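Local coordinates for protein folylpolyglutamate synthase/dihydrofolate synthase (Thermotoga maritima, PDB 1O5Z) that probably adds L-glutamate to dihydropteroate and to tetrahydrofolate polyglutamates, using ATP and magnesium to make the new amide bonds, at residues L345-G350 / A414-G419. Sequence-based numbering, arbitrary orientation.
Sequences LSLVIG and ATVVTG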
loop_
_atom_site.group_PDB
_atom_site.type_symbol
_atom_site.label_atom_id
_atom_site.label_comp_id
_atom_site.label_asym_id
_atom_site.label_seq_id
_atom_site.Cartn_x
_atom_site.Cartn_y
_atom_site.Cartn_z
ATOM N N LEU A 345 -26.947 -0.814 4.013
ATOM C CA LEU A 345 -25.795 -1.222 3.236
ATOM C C LEU A 345 -26.056 -2.478 2.448
ATOM O O LEU A 345 -26.855 -3.313 2.842
ATOM C CB LEU A 345 -24.610 -1.513 4.130
ATOM C CG LEU A 345 -24.065 -0.360 4.958
ATOM C CD1 LEU A 345 -22.928 -0.915 5.777
ATOM C CD2 LEU A 345 -23.611 0.847 4.085
ATOM N N SER A 346 -25.353 -2.580 1.335
ATOM C CA SER A 346 -25.362 -3.744 0.478
ATOM C C SER A 346 -23.910 -4.218 0.391
ATOM O O SER A 346 -23.003 -3.438 0.556
ATOM C CB SER A 346 -25.890 -3.391 -0.918
ATOM O OG SER A 346 -27.255 -3.064 -0.877
ATOM N N LEU A 347 -23.723 -5.516 0.194
ATOM C CA LEU A 347 -22.434 -6.164 0.163
ATOM C C LEU A 347 -22.342 -6.835 -1.165
ATOM O O LEU A 347 -23.230 -7.610 -1.515
ATOM C CB LEU A 347 -22.363 -7.281 1.193
ATOM C CG LEU A 347 -21.089 -8.121 1.255
ATOM C CD1 LEU A 347 -19.827 -7.280 1.489
ATOM C CD2 LEU A 347 -21.290 -9.062 2.405
ATOM N N VAL A 348 -21.247 -6.559 -1.867
ATOM C CA VAL A 348 -20.849 -7.334 -3.016
ATOM C C VAL A 348 -19.546 -8.014 -2.609
ATOM O O VAL A 348 -18.541 -7.342 -2.364
ATOM C CB VAL A 348 -20.712 -6.454 -4.265
ATOM C CG1 VAL A 348 -20.251 -7.277 -5.488
ATOM C CG2 VAL A 348 -22.057 -5.721 -4.535
ATOM N N ILE A 349 -19.601 -9.355 -2.509
ATOM C CA ILE A 349 -18.490 -10.162 -2.019
ATOM C C ILE A 349 -18.043 -11.304 -2.986
ATOM O O ILE A 349 -18.847 -12.024 -3.556
ATOM C CB ILE A 349 -18.771 -10.628 -0.558
ATOM C CG1 ILE A 349 -17.499 -11.176 0.115
ATOM C CG2 ILE A 349 -19.954 -11.604 -0.474
ATOM C CD1 ILE A 349 -17.554 -11.080 1.593
ATOM N N GLY A 350 -16.740 -11.359 -3.241
ATOM C CA GLY A 350 -16.146 -12.449 -4.003
ATOM C C GLY A 350 -14.890 -12.842 -3.265
ATOM O O GLY A 350 -14.086 -11.994 -2.924
ATOM N N ALA A 414 -25.530 2.380 -0.379
ATOM C CA ALA A 414 -24.104 2.374 -0.163
ATOM C C ALA A 414 -23.574 0.900 -0.157
ATOM O O ALA A 414 -24.074 0.039 0.596
ATOM C CB ALA A 414 -23.774 3.120 1.138
ATOM N N THR A 415 -22.603 0.618 -1.041
ATOM C CA THR A 415 -22.222 -0.755 -1.379
ATOM C C THR A 415 -20.791 -1.012 -0.981
ATOM O O THR A 415 -19.901 -0.268 -1.386
ATOM C CB THR A 415 -22.376 -0.986 -2.864
ATOM O OG1 THR A 415 -23.752 -0.900 -3.210
ATOM C CG2 THR A 415 -21.999 -2.414 -3.248
ATOM N N VAL A 416 -20.584 -2.072 -0.202
ATOM C CA VAL A 416 -19.286 -2.535 0.224
ATOM C C VAL A 416 -18.849 -3.617 -0.763
ATOM O O VAL A 416 -19.502 -4.625 -0.906
ATOM C CB VAL A 416 -19.326 -3.131 1.647
ATOM C CG1 VAL A 416 -17.967 -3.748 2.000
ATOM C CG2 VAL A 416 -19.746 -2.086 2.682
ATOM N N VAL A 417 -17.730 -3.374 -1.449
ATOM C CA VAL A 417 -17.138 -4.324 -2.362
ATOM C C VAL A 417 -15.869 -4.886 -1.695
ATOM O O VAL A 417 -14.895 -4.183 -1.470
ATOM C CB VAL A 417 -16.810 -3.642 -3.723
ATOM C CG1 VAL A 417 -16.196 -4.642 -4.688
ATOM C CG2 VAL A 417 -18.059 -3.041 -4.334
ATOM N N THR A 418 -15.874 -6.174 -1.409
ATOM C CA THR A 418 -14.814 -6.759 -0.643
ATOM C C THR A 418 -14.679 -8.273 -0.875
ATOM O O THR A 418 -15.434 -8.865 -1.604
ATOM C CB THR A 418 -15.084 -6.395 0.872
ATOM O OG1 THR A 418 -13.954 -6.746 1.648
ATOM C CG2 THR A 418 -16.211 -7.189 1.514
ATOM N N GLY A 419 -13.693 -8.885 -0.245
ATOM C CA GLY A 419 -13.478 -10.330 -0.332
ATOM C C GLY A 419 -12.166 -10.694 -0.971
ATOM O O GLY A 419 -11.616 -11.747 -0.686
#
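The torsions of Leu347 and Thr418 bring a methyl of each together: CG of Leu347 stands anti to its backbone N (chi1 177°), while in Thr418 OG1 takes the anti place and CG2 sits between backbone N and carbonyl carbon. With chi2 of Leu347 at 57°, CD1 packs 3.6 Å from Thr418 CG2 as the two side chains cross obliquely, and it also touches Val416 CG1. The hydroxyl of Thr418 hydrogen-bonds to the carbonyl O of Asp321, so threonine supplies a methyl to the apolar face and a donor to the backbone carbonyl of Asp321. On the opposite face, Val348 CG2 meets Thr415 CG2 at 3.5 Å, and Thr415 OG1 hydrogen-bonds to Thr411 OG1 and Arg413 O. The beta-branched Val348, Thr415, Val416, Val417 and Thr418 suit extended strands, and both faces are buried.

Between the faces, strands 345-349 and 414-418 run parallel, their axes 23° apart. Ser346 reaches both ways: its N donates to Ala414 O, and its O accepts from Val416 N at 2.9 Å. Val348 repeats the pattern, its N giving to Val416 O at 2.8 Å and its O receiving Thr418 N. A longer bond, Gly350 N to Thr418 O at 3.3 Å, closes the series. Gly419 has a positive phi, and a CB there would collide with Gly350 O, which accounts for glycine.

Strand 370-373 continues the sheet beyond 345-349, and 316-320 flanks 414-418. Helix 326-339 packs Leu332 and Leu336 against Val416. The two strands are parallel neighbours inside the six-stranded mixed sheet of the alpha/beta glutamate ligase domain that folylpolyglutamate synthases share with the Mur ligases.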